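PDB 6GZW: Dye type peroxidase A, which is a haem-containing dye-decolourising peroxidase that probably uses hydrogen peroxide to oxidise dyes and similar substrates. Local coordinates for residues A[10-21]-A[79-87]; A[283-294]-A[335-346]. All coordinates share one frame; numbering follows the deposited sequence.

How the contacts relate
Contact 1 and contact 2 lie on opposite sides of the chain's centre. Their own centres are 31 Å apart, and their nearest atoms are about 19 Å apart, so they do not touch. Contact 1 closes before contact 2 opens along the chain. It lays the loop 10-21 on the strand of 79-87, in the N-terminal half. Contact 2 pairs 283-294 with 335-346 beside the haem and supplies the histidine that binds the iron. The antiparallel beta-sheet connects the two regions: strand 350-360, which follows 335-346, runs next to strand 83-89. Gln19 NE2 of contact 1 also hydrogen-bonds to Pro361 O, just past the end of strand 350-360.

Contact 1: residues A[10-21]-A[79-87]; sequences EQAMFHGKHQPG and PSSLTVTFG
Gln19 turns CG anti to its carbonyl carbon (chi1 -76°) and runs on extended, which carries its amide to the backbone of Phe86. OE1 takes the N-H of Phe86 at 2.9 Å. NE2 gives to Phe86 O at 3.1 Å, in the carbonyl plane and on a lone pair. One side-chain amide thus pairs with a strand residue much as a neighbouring strand would. NE2 also bonds to Pro361 O, and OE1 takes a water that bridges to Val84 O. Thr85, with OG1 anti to its carbonyl carbon (chi1 -45°), donates to Pro20 O over 2.6 Å. Thr83 CG2 packs against Ala12 CB at 3.6 Å and against Pro20 CB. A second water links Ala12 N to Leu82 O. At the exposed end, Ser81 N donates to Glu10 O at 2.9 Å. A leucine in place of Gln19 would probably leave the N-H and carbonyl of Phe86 without these mates in a buried setting. Strand 83-89, of the N-terminal peroxidase family region, lies between strands 126-132 and 350-360 of the antiparallel sheet. Polar bonds to backbone atoms thus hold the loop to this strand and the turn before it, with an apolar patch of Ala12, Pro20 and Thr83 CG2 between.

Contact 2: residues A[283-294]-A[335-346]; sequences NAHARITRPDQN and PVQRKLDRGDAL. With HEM (protoporphyrin IX containing Fe), chain C.
His285 and Asp344 form a His-carboxylate hydrogen bond on the proximal side of the haem, in the C-terminal half of this dye-decolourising peroxidase fold. His285 is the proximal ligand: NE2 holds the iron at 2.1 Å, and a water binds the opposite side. ND1 donates to Asp344 OD2 at 2.6 Å, on the syn side of the carboxylate and within the ring plane. The ring and carboxylate planes are 18° apart. Leu346 CD2 makes a CH-pi contact over one ring face, and Thr289 CG2 lies over the other. The imidazole is therefore gripped at both nitrogens and clamped on both faces. Asp344 is positioned by an Asx turn, in which its OD1 accepts from Leu346 N.

Tight apolar packing continues beside the ring. Leu340 splits its methyls: CD1 faces His285 CE1 and the haem, while CD2 meets Thr289 CG2 at 3.5 Å and Ile288 CG1 at 3.7 Å.

The outer side is more open to solvent and more polar: Gly343 is exposed, and Asn283 and Lys339 partly so. Asn283 CB rests on Gly343 O, and Asn283 O accepts from Ala345 N at 3.0 Å. The Lys339 chain starts with CG anti to its backbone N (chi1 -177°) and passes Ile288 O. Its NZ donates to Asn294 OD1 at 3.1 Å, from well above the carbonyl plane. Asn294 ND2 donates to both Ile288 O and Arg290 O.

Contact 1: residues A[10-21]-A[79-87]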
loop_
_atom_site.group_PDB
_atom_site.type_symbol
_atom_site.label_atom_id
_atom_site.label_comp_id
_atom_site.label_asym_id
_atom_site.label_seq_id
_atom_site.Cartn_x
_atom_site.Cartn_y
_atom_site.Cartn_z
ATOM N N GLU A 10 10.912 5.137 -15.998
ATOM C CA GLU A 10 11.515 6.316 -15.404
ATOM C C GLU A 10 12.485 5.942 -14.292
ATOM O O GLU A 10 12.197 5.056 -13.475
ATOM C CB GLU A 10 10.406 7.208 -14.849
ATOM C CG GLU A 10 10.884 8.478 -14.178
ATOM C CD GLU A 10 11.333 9.527 -15.164
ATOM O OE1 GLU A 10 11.016 9.386 -16.387
ATOM O OE2 GLU A 10 11.994 10.486 -14.689
ATOM N N GLN A 11 13.623 6.645 -14.254
ATOM C CA GLN A 11 14.725 6.297 -13.390
ATOM C C GLN A 11 15.229 7.537 -12.684
ATOM O O GLN A 11 15.508 8.554 -13.345
ATOM C CB GLN A 11 15.853 5.725 -14.243
ATOM C CG GLN A 11 17.096 5.389 -13.428
ATOM C CD GLN A 11 18.166 4.648 -14.207
ATOM O OE1 GLN A 11 17.914 4.114 -15.275
ATOM N NE2 GLN A 11 19.357 4.591 -13.655
ATOM N N ALA A 12 15.358 7.470 -11.366
ATOM C CA ALA A 12 15.969 8.550 -10.595
ATOM C C ALA A 12 17.474 8.317 -10.443
ATOM O O ALA A 12 17.956 7.186 -10.405
ATOM C CB ALA A 12 15.319 8.669 -9.219
ATOM N N MET A 13 18.207 9.416 -10.333
ATOM C CA MET A 13 19.647 9.345 -10.144
ATOM C C MET A 13 20.011 9.124 -8.688
ATOM O O MET A 13 19.490 9.801 -7.795
ATOM C CB MET A 13 20.323 10.617 -10.651
ATOM C CG MET A 13 20.318 10.753 -12.167
ATOM S SD MET A 13 21.288 12.189 -12.715
ATOM C CE MET A 13 22.970 11.703 -12.312
ATOM N N PHE A 14 20.934 8.189 -8.452
ATOM C CA PHE A 14 21.472 7.936 -7.136
ATOM C C PHE A 14 22.635 8.878 -6.866
ATOM O O PHE A 14 22.687 9.547 -5.824
ATOM C CB PHE A 14 21.971 6.472 -7.007
ATOM C CG PHE A 14 22.731 6.209 -5.749
ATOM C CD1 PHE A 14 22.117 6.321 -4.502
ATOM C CD2 PHE A 14 24.105 5.869 -5.791
ATOM C CE1 PHE A 14 22.832 6.107 -3.328
ATOM C CE2 PHE A 14 24.811 5.647 -4.615
ATOM C CZ PHE A 14 24.185 5.764 -3.388
ATOM N N HIS A 15 23.600 8.891 -7.794
ATOM C CA HIS A 15 24.783 9.738 -7.616
ATOM C C HIS A 15 24.425 11.197 -7.915
ATOM O O HIS A 15 23.704 11.477 -8.868
ATOM C CB HIS A 15 25.945 9.303 -8.515
ATOM C CG HIS A 15 26.582 8.017 -8.108
ATOM N ND1 HIS A 15 26.652 6.929 -8.952
ATOM C CD2 HIS A 15 27.198 7.641 -6.963
ATOM C CE1 HIS A 15 27.272 5.938 -8.340
ATOM N NE2 HIS A 15 27.620 6.345 -7.135
ATOM N N GLY A 16 24.960 12.107 -7.106
ATOM C CA GLY A 16 24.714 13.550 -7.272
ATOM C C GLY A 16 25.125 14.391 -6.064
ATOM O O GLY A 16 25.548 13.887 -5.027
ATOM N N LYS A 17 25.012 15.706 -6.216
ATOM C CA LYS A 17 25.320 16.631 -5.130
ATOM C C LYS A 17 24.400 16.391 -3.912
ATOM O O LYS A 17 24.862 16.387 -2.773
ATOM C CB LYS A 17 25.202 18.070 -5.646
ATOM C CG LYS A 17 25.472 19.159 -4.628
ATOM C CD LYS A 17 25.199 20.508 -5.288
ATOM C CE LYS A 17 25.698 21.683 -4.471
ATOM N NZ LYS A 17 25.539 22.953 -5.255
ATOM N N HIS A 18 23.110 16.189 -4.173
ATOM C CA HIS A 18 22.102 15.910 -3.145
ATOM C C HIS A 18 21.650 14.458 -3.255
ATOM O O HIS A 18 21.666 13.889 -4.343
ATOM C CB HIS A 18 20.884 16.825 -3.338
ATOM C CG HIS A 18 21.235 18.278 -3.414
ATOM N ND1 HIS A 18 21.899 18.930 -2.394
ATOM C CD2 HIS A 18 21.062 19.191 -4.397
ATOM C CE1 HIS A 18 22.092 20.194 -2.741
ATOM N NE2 HIS A 18 21.606 20.374 -3.953
ATOM N N GLN A 19 21.260 13.873 -2.125
ATOM C CA GLN A 19 20.615 12.546 -2.162
ATOM C C GLN A 19 19.270 12.647 -2.848
ATOM O O GLN A 19 18.586 13.685 -2.714
ATOM C CB GLN A 19 20.430 11.997 -0.765
ATOM C CG GLN A 19 21.693 11.450 -0.110
ATOM C CD GLN A 19 21.361 10.685 1.159
ATOM O OE1 GLN A 19 20.779 9.582 1.083
ATOM N NE2 GLN A 19 21.727 11.222 2.307
ATOM N N PRO A 20 18.862 11.576 -3.561
ATOM C CA PRO A 20 17.503 11.479 -4.103
ATOM C C PRO A 20 16.448 11.378 -2.976
ATOM O O PRO A 20 16.777 11.117 -1.819
ATOM C CB PRO A 20 17.558 10.176 -4.914
ATOM C CG PRO A 20 18.480 9.337 -4.129
ATOM C CD PRO A 20 19.559 10.268 -3.641
ATOM N N GLY A 21 15.196 11.665 -3.303
ATOM C CA GLY A 21 14.107 11.606 -2.332
ATOM C C GLY A 21 13.805 12.891 -1.569
ATOM O O GLY A 21 13.115 12.848 -0.553
ATOM N N PRO A 79 13.073 0.551 -13.264
ATOM C CA PRO A 79 13.407 1.194 -11.990
ATOM C C PRO A 79 12.178 1.829 -11.276
ATOM O O PRO A 79 12.208 2.009 -10.052
ATOM C CB PRO A 79 14.402 2.279 -12.390
ATOM C CG PRO A 79 14.920 1.887 -13.748
ATOM C CD PRO A 79 13.965 0.950 -14.374
ATOM N N SER A 80 11.143 2.184 -12.045
ATOM C CA SER A 80 9.867 2.683 -11.496
ATOM C C SER A 80 10.066 3.863 -10.518
ATOM O O SER A 80 9.419 3.956 -9.444
ATOM C CB SER A 80 9.074 1.571 -10.800
ATOM O OG SER A 80 8.896 0.457 -11.642
ATOM N N SER A 81 11.008 4.753 -10.864
ATOM C CA SER A 81 11.353 5.935 -10.061
ATOM C C SER A 81 11.774 5.629 -8.635
ATOM O O SER A 81 11.595 6.449 -7.741
ATOM C CB SER A 81 10.209 6.983 -10.087
ATOM O OG SER A 81 10.008 7.409 -11.413
ATOM N N LEU A 82 12.400 4.462 -8.425
ATOM C CA LEU A 82 12.844 4.082 -7.087
ATOM C C LEU A 82 13.849 5.104 -6.575
ATOM O O LEU A 82 14.769 5.463 -7.321
ATOM C CB LEU A 82 13.507 2.695 -7.064
ATOM C CG LEU A 82 14.091 2.297 -5.694
ATOM C CD1 LEU A 82 13.041 2.037 -4.610
ATOM C CD2 LEU A 82 14.976 1.071 -5.842
ATOM N N THR A 83 13.685 5.533 -5.319
ATOM C CA THR A 83 14.709 6.266 -4.595
ATOM C C THR A 83 14.898 5.685 -3.220
ATOM O O THR A 83 13.967 5.158 -2.606
ATOM C CB THR A 83 14.456 7.791 -4.456
ATOM O OG1 THR A 83 13.272 8.034 -3.665
ATOM C CG2 THR A 83 14.272 8.424 -5.809
ATOM N N VAL A 84 16.132 5.765 -2.748
ATOM C CA VAL A 84 16.534 5.383 -1.401
ATOM C C VAL A 84 17.355 6.535 -0.821
ATOM O O VAL A 84 18.296 7.000 -1.464
ATOM C CB VAL A 84 17.385 4.089 -1.393
ATOM C CG1 VAL A 84 17.555 3.593 0.039
ATOM C CG2 VAL A 84 16.725 3.027 -2.245
ATOM N N THR A 85 16.991 6.963 0.379
ATOM C CA THR A 85 17.601 8.096 1.073
ATOM C C THR A 85 17.949 7.716 2.500
ATOM O O THR A 85 17.166 7.026 3.166
ATOM C CB THR A 85 16.559 9.228 1.185
ATOM O OG1 THR A 85 15.895 9.384 -0.067
ATOM C CG2 THR A 85 17.204 10.496 1.626
ATOM N N PHE A 86 19.096 8.188 2.987
ATOM C CA PHE A 86 19.640 7.782 4.273
ATOM C C PHE A 86 19.858 8.956 5.223
ATOM O O PHE A 86 20.424 9.990 4.801
ATOM C CB PHE A 86 20.997 7.093 4.057
ATOM C CG PHE A 86 20.956 5.913 3.097
ATOM C CD1 PHE A 86 20.502 4.655 3.527
ATOM C CD2 PHE A 86 21.310 6.061 1.754
ATOM C CE1 PHE A 86 20.443 3.592 2.668
ATOM C CE2 PHE A 86 21.242 4.981 0.871
ATOM C CZ PHE A 86 20.802 3.739 1.336
ATOM N N GLY A 87 19.528 8.772 6.509
ATOM C CA GLY A 87 19.809 9.781 7.539
ATOM C C GLY A 87 20.304 9.199 8.850
ATOM O O GLY A 87 20.199 7.991 9.086
HETATM O O HOH W 1 15.078 4.959 -10.059
HETATM O O HOH W 2 20.942 8.193 -1.413
#

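Contact 2: residues A[283-294]-A[335-346]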
loop_
_atom_site.group_PDB
_atom_site.type_symbol
_atom_site.label_atom_id
_atom_site.label_comp_id
_atom_site.label_asym_id
_atom_site.label_seq_id
_atom_site.Cartn_x
_atom_site.Cartn_y
_atom_site.Cartn_z
ATOM N N ASN A 283 -6.939 31.746 11.888
ATOM C CA ASN A 283 -6.286 30.507 12.335
ATOM C C ASN A 283 -6.286 29.441 11.242
ATOM O O ASN A 283 -6.077 28.267 11.562
ATOM C CB ASN A 283 -6.952 29.959 13.604
ATOM C CG ASN A 283 -8.435 29.606 13.405
ATOM O OD1 ASN A 283 -9.046 29.944 12.390
ATOM N ND2 ASN A 283 -9.009 28.893 14.380
ATOM N N ALA A 284 -6.505 29.822 9.978
ATOM C CA ALA A 284 -6.503 28.846 8.873
ATOM C C ALA A 284 -5.099 28.296 8.679
ATOM O O ALA A 284 -4.137 29.037 8.631
ATOM C CB ALA A 284 -6.984 29.475 7.586
ATOM N N HIS A 285 -4.992 26.984 8.493
ATOM C CA HIS A 285 -3.688 26.316 8.322
ATOM C C HIS A 285 -2.818 26.916 7.214
ATOM O O HIS A 285 -1.621 27.162 7.409
ATOM C CB HIS A 285 -3.968 24.845 8.036
ATOM C CG HIS A 285 -2.740 24.014 7.921
ATOM N ND1 HIS A 285 -2.043 23.565 9.020
ATOM C CD2 HIS A 285 -2.086 23.568 6.831
ATOM C CE1 HIS A 285 -1.005 22.851 8.605
ATOM N NE2 HIS A 285 -1.011 22.844 7.278
ATOM N N ALA A 286 -3.418 27.140 6.060
ATOM C CA ALA A 286 -2.686 27.688 4.907
ATOM C C ALA A 286 -2.424 29.198 4.992
ATOM O O ALA A 286 -1.728 29.758 4.111
ATOM C CB ALA A 286 -3.355 27.307 3.583
ATOM N N ARG A 287 -2.946 29.855 6.028
ATOM C CA ARG A 287 -2.457 31.189 6.395
ATOM C C ARG A 287 -1.250 31.087 7.324
ATOM O O ARG A 287 -0.165 31.575 7.024
ATOM C CB ARG A 287 -3.554 32.006 7.095
ATOM C CG ARG A 287 -3.079 33.356 7.630
ATOM C CD ARG A 287 -4.109 33.958 8.581
ATOM N NE ARG A 287 -5.240 34.508 7.855
ATOM C CZ ARG A 287 -5.315 35.745 7.370
ATOM N NH1 ARG A 287 -4.310 36.599 7.477
ATOM N NH2 ARG A 287 -6.404 36.120 6.700
ATOM N N ILE A 288 -1.451 30.428 8.457
ATOM C CA ILE A 288 -0.477 30.496 9.541
ATOM C C ILE A 288 0.830 29.703 9.321
ATOM O O ILE A 288 1.814 29.931 10.021
ATOM C CB ILE A 288 -1.117 30.203 10.906
ATOM C CG1 ILE A 288 -1.507 28.735 11.042
ATOM C CG2 ILE A 288 -2.311 31.152 11.149
ATOM C CD1 ILE A 288 -2.055 28.397 12.410
ATOM N N THR A 289 0.835 28.804 8.340
ATOM C CA THR A 289 2.054 28.057 7.994
ATOM C C THR A 289 2.982 28.768 6.975
ATOM O O THR A 289 4.113 28.323 6.755
ATOM C CB THR A 289 1.677 26.694 7.369
ATOM O OG1 THR A 289 0.786 26.955 6.288
ATOM C CG2 THR A 289 1.037 25.779 8.371
ATOM N N ARG A 290 2.543 29.883 6.380
ATOM C CA ARG A 290 3.333 30.541 5.335
ATOM C C ARG A 290 4.682 31.060 5.867
ATOM O O ARG A 290 4.770 31.545 7.023
ATOM C CB ARG A 290 2.569 31.706 4.718
ATOM C CG ARG A 290 1.278 31.372 3.960
ATOM C CD ARG A 290 0.405 32.612 3.768
ATOM N NE ARG A 290 1.093 33.585 2.935
ATOM C CZ ARG A 290 0.957 33.718 1.613
ATOM N NH1 ARG A 290 0.160 32.919 0.901
ATOM N NH2 ARG A 290 1.677 34.652 0.968
ATOM N N PRO A 291 5.738 30.972 5.036
ATOM C CA PRO A 291 6.997 31.588 5.462
ATOM C C PRO A 291 6.847 33.071 5.843
ATOM O O PRO A 291 7.434 33.488 6.833
ATOM C CB PRO A 291 7.942 31.361 4.260
ATOM C CG PRO A 291 7.400 30.113 3.585
ATOM C CD PRO A 291 5.904 30.187 3.791
ATOM N N ASP A 292 6.013 33.823 5.115
ATOM C CA ASP A 292 5.810 35.250 5.461
ATOM C C ASP A 292 5.025 35.539 6.780
ATOM O O ASP A 292 4.951 36.702 7.209
ATOM C CB ASP A 292 5.294 36.048 4.264
ATOM C CG ASP A 292 3.889 35.687 3.848
ATOM O OD1 ASP A 292 3.121 35.027 4.591
ATOM O OD2 ASP A 292 3.566 36.108 2.733
ATOM N N GLN A 293 4.466 34.506 7.413
ATOM C CA GLN A 293 3.875 34.571 8.757
ATOM C C GLN A 293 4.761 34.014 9.860
ATOM O O GLN A 293 4.344 33.960 11.011
ATOM C CB GLN A 293 2.530 33.810 8.749
ATOM C CG GLN A 293 1.604 34.246 7.641
ATOM C CD GLN A 293 1.248 35.712 7.754
ATOM O OE1 GLN A 293 0.666 36.119 8.757
ATOM N NE2 GLN A 293 1.603 36.495 6.746
ATOM N N ASN A 294 5.968 33.552 9.507
ATOM C CA ASN A 294 6.868 32.885 10.451
ATOM C C ASN A 294 8.311 33.342 10.260
ATOM O O ASN A 294 9.262 32.548 10.380
ATOM C CB ASN A 294 6.764 31.369 10.216
ATOM C CG ASN A 294 5.419 30.814 10.604
ATOM O OD1 ASN A 294 5.110 30.673 11.792
ATOM N ND2 ASN A 294 4.599 30.496 9.594
ATOM N N PRO A 335 9.641 26.269 14.400
ATOM C CA PRO A 335 8.811 27.472 14.668
ATOM C C PRO A 335 7.394 27.413 14.099
ATOM O O PRO A 335 6.469 27.932 14.714
ATOM C CB PRO A 335 9.624 28.617 14.051
ATOM C CG PRO A 335 10.548 27.964 13.076
ATOM C CD PRO A 335 10.853 26.598 13.640
ATOM N N VAL A 336 7.205 26.732 12.974
ATOM C CA VAL A 336 5.881 26.604 12.388
ATOM C C VAL A 336 5.047 25.708 13.303
ATOM O O VAL A 336 3.928 26.067 13.659
ATOM C CB VAL A 336 5.932 26.087 10.940
ATOM C CG1 VAL A 336 4.531 25.857 10.406
ATOM C CG2 VAL A 336 6.695 27.066 10.046
ATOM N N GLN A 337 5.571 24.549 13.695
ATOM C CA GLN A 337 4.823 23.682 14.609
ATOM C C GLN A 337 4.529 24.331 15.965
ATOM O O GLN A 337 3.448 24.106 16.523
ATOM C CB GLN A 337 5.494 22.294 14.770
ATOM C CG GLN A 337 4.699 21.254 15.561
ATOM C CD GLN A 337 3.295 20.973 15.011
ATOM O OE1 GLN A 337 3.019 21.203 13.832
ATOM N NE2 GLN A 337 2.411 20.463 15.864
ATOM N N ARG A 338 5.447 25.165 16.475
ATOM C CA ARG A 338 5.159 25.904 17.727
ATOM C C ARG A 338 3.902 26.729 17.541
ATOM O O ARG A 338 3.054 26.780 18.430
ATOM C CB ARG A 338 6.305 26.818 18.105
ATOM C CG ARG A 338 7.484 26.124 18.745
ATOM C CD ARG A 338 8.427 27.182 19.316
ATOM N NE ARG A 338 9.628 26.618 19.931
ATOM C CZ ARG A 338 9.657 25.988 21.102
ATOM N NH1 ARG A 338 8.543 25.779 21.807
ATOM N NH2 ARG A 338 10.817 25.539 21.580
ATOM N N LYS A 339 3.795 27.368 16.376
ATOM C CA LYS A 339 2.617 28.155 16.035
ATOM C C LYS A 339 1.384 27.305 15.807
ATOM O O LYS A 339 0.289 27.694 16.209
ATOM C CB LYS A 339 2.849 28.936 14.766
ATOM C CG LYS A 339 1.677 29.829 14.394
ATOM C CD LYS A 339 2.124 30.948 13.494
ATOM C CE LYS A 339 2.912 31.983 14.269
ATOM N NZ LYS A 339 3.532 32.907 13.298
ATOM N N LEU A 340 1.540 26.165 15.123
ATOM C CA LEU A 340 0.354 25.324 14.863
ATOM C C LEU A 340 -0.231 24.668 16.110
ATOM O O LEU A 340 -1.462 24.440 16.201
ATOM C CB LEU A 340 0.674 24.223 13.849
ATOM C CG LEU A 340 1.269 24.608 12.501
ATOM C CD1 LEU A 340 1.290 23.393 11.601
ATOM C CD2 LEU A 340 0.542 25.775 11.853
ATOM N N ASP A 341 0.663 24.338 17.039
ATOM C CA ASP A 341 0.390 23.455 18.183
ATOM C C ASP A 341 -1.021 23.648 18.761
ATOM O O ASP A 341 -1.865 22.733 18.696
ATOM C CB ASP A 341 1.499 23.654 19.229
ATOM C CG ASP A 341 1.333 22.776 20.433
ATOM O OD1 ASP A 341 1.123 21.568 20.255
ATOM O OD2 ASP A 341 1.422 23.290 21.571
ATOM N N ARG A 342 -1.282 24.861 19.261
ATOM C CA ARG A 342 -2.626 25.296 19.691
ATOM C C ARG A 342 -3.307 26.291 18.738
ATOM O O ARG A 342 -4.550 26.406 18.746
ATOM C CB ARG A 342 -2.534 25.950 21.090
ATOM C CG ARG A 342 -2.088 25.009 22.209
ATOM C CD ARG A 342 -2.381 25.583 23.596
ATOM N NE ARG A 342 -1.439 26.621 24.025
ATOM C CZ ARG A 342 -0.414 26.465 24.883
ATOM N NH1 ARG A 342 -0.123 25.290 25.461
ATOM N NH2 ARG A 342 0.350 27.532 25.176
ATOM N N GLY A 343 -2.520 27.047 17.971
ATOM C CA GLY A 343 -3.061 28.081 17.100
ATOM C C GLY A 343 -3.788 27.651 15.833
ATOM O O GLY A 343 -4.583 28.412 15.301
ATOM N N ASP A 344 -3.539 26.441 15.342
ATOM C CA ASP A 344 -4.027 26.027 14.027
ATOM C C ASP A 344 -5.432 25.439 14.151
ATOM O O ASP A 344 -5.672 24.567 14.978
ATOM C CB ASP A 344 -3.060 24.963 13.492
ATOM C CG ASP A 344 -3.322 24.573 12.062
ATOM O OD1 ASP A 344 -4.284 25.055 11.416
ATOM O OD2 ASP A 344 -2.513 23.757 11.557
ATOM N N ALA A 345 -6.370 25.913 13.333
ATOM C CA ALA A 345 -7.692 25.281 13.255
ATOM C C ALA A 345 -7.586 23.782 12.971
ATOM O O ALA A 345 -8.413 23.007 13.462
ATOM C CB ALA A 345 -8.548 25.950 12.205
ATOM N N LEU A 346 -6.563 23.373 12.219
ATOM C CA LEU A 346 -6.424 21.944 11.847
ATOM C C LEU A 346 -6.080 21.048 13.031
ATOM O O LEU A 346 -6.353 19.850 12.986
ATOM C CB LEU A 346 -5.362 21.793 10.771
ATOM C CG LEU A 346 -5.058 20.388 10.241
ATOM C CD1 LEU A 346 -6.287 19.833 9.570
ATOM C CD2 LEU A 346 -3.840 20.383 9.325
HETATM C CHA HEM C . 0.065 23.819 3.450
HETATM C CHB HEM C . -2.646 20.104 4.963
HETATM C CHC HEM C . 0.508 19.362 8.581
HETATM C CHD HEM C . 3.192 23.055 7.061
HETATM C C1A HEM C . -0.936 22.887 3.545
HETATM C C2A HEM C . -2.078 22.839 2.692
HETATM C C3A HEM C . -2.830 21.798 3.129
HETATM C C4A HEM C . -2.162 21.206 4.252
HETATM C CMA HEM C . -4.130 21.289 2.554
HETATM C CAA HEM C . -2.409 23.771 1.534
HETATM C CBA HEM C . -1.896 23.377 0.158
HETATM C CGA HEM C . -0.410 23.479 0.076
HETATM O O1A HEM C . 0.182 24.567 -0.154
HETATM O O2A HEM C . 0.294 22.446 0.266
HETATM C C1B HEM C . -1.995 19.558 6.084
HETATM C C2B HEM C . -2.441 18.399 6.783
HETATM C C3B HEM C . -1.583 18.164 7.811
HETATM C C4B HEM C . -0.549 19.240 7.713
HETATM C CMB HEM C . -3.676 17.612 6.466
HETATM C CAB HEM C . -1.543 17.046 8.777
HETATM C CBB HEM C . -2.045 15.845 8.547
HETATM C C1C HEM C . 1.492 20.324 8.526
HETATM C C2C HEM C . 2.573 20.426 9.440
HETATM C C3C HEM C . 3.335 21.499 9.012
HETATM C C4C HEM C . 2.719 22.012 7.814
HETATM C CMC HEM C . 2.836 19.585 10.650
HETATM C CAC HEM C . 4.543 22.111 9.615
HETATM C CBC HEM C . 4.941 22.045 10.895
HETATM C C1D HEM C . 2.537 23.489 5.902
HETATM C C2D HEM C . 3.128 24.570 5.092
HETATM C C3D HEM C . 2.264 24.795 4.084
HETATM C C4D HEM C . 1.147 23.830 4.301
HETATM C CMD HEM C . 4.465 25.270 5.320
HETATM C CAD HEM C . 2.432 25.830 2.983
HETATM C CBD HEM C . 1.958 27.221 3.415
HETATM C CGD HEM C . 2.207 28.222 2.330
HETATM O O1D HEM C . 1.297 28.510 1.503
HETATM O O2D HEM C . 3.337 28.746 2.242
HETATM N NA HEM C . -1.043 21.947 4.558
HETATM N NB HEM C . -0.896 20.026 6.688
HETATM N NC HEM C . 1.554 21.308 7.597
HETATM N ND HEM C . 1.318 23.137 5.457
HETATM FE FE HEM C . 0.231 21.657 6.065
HETATM O O HOH W 3 1.289 20.380 4.979
#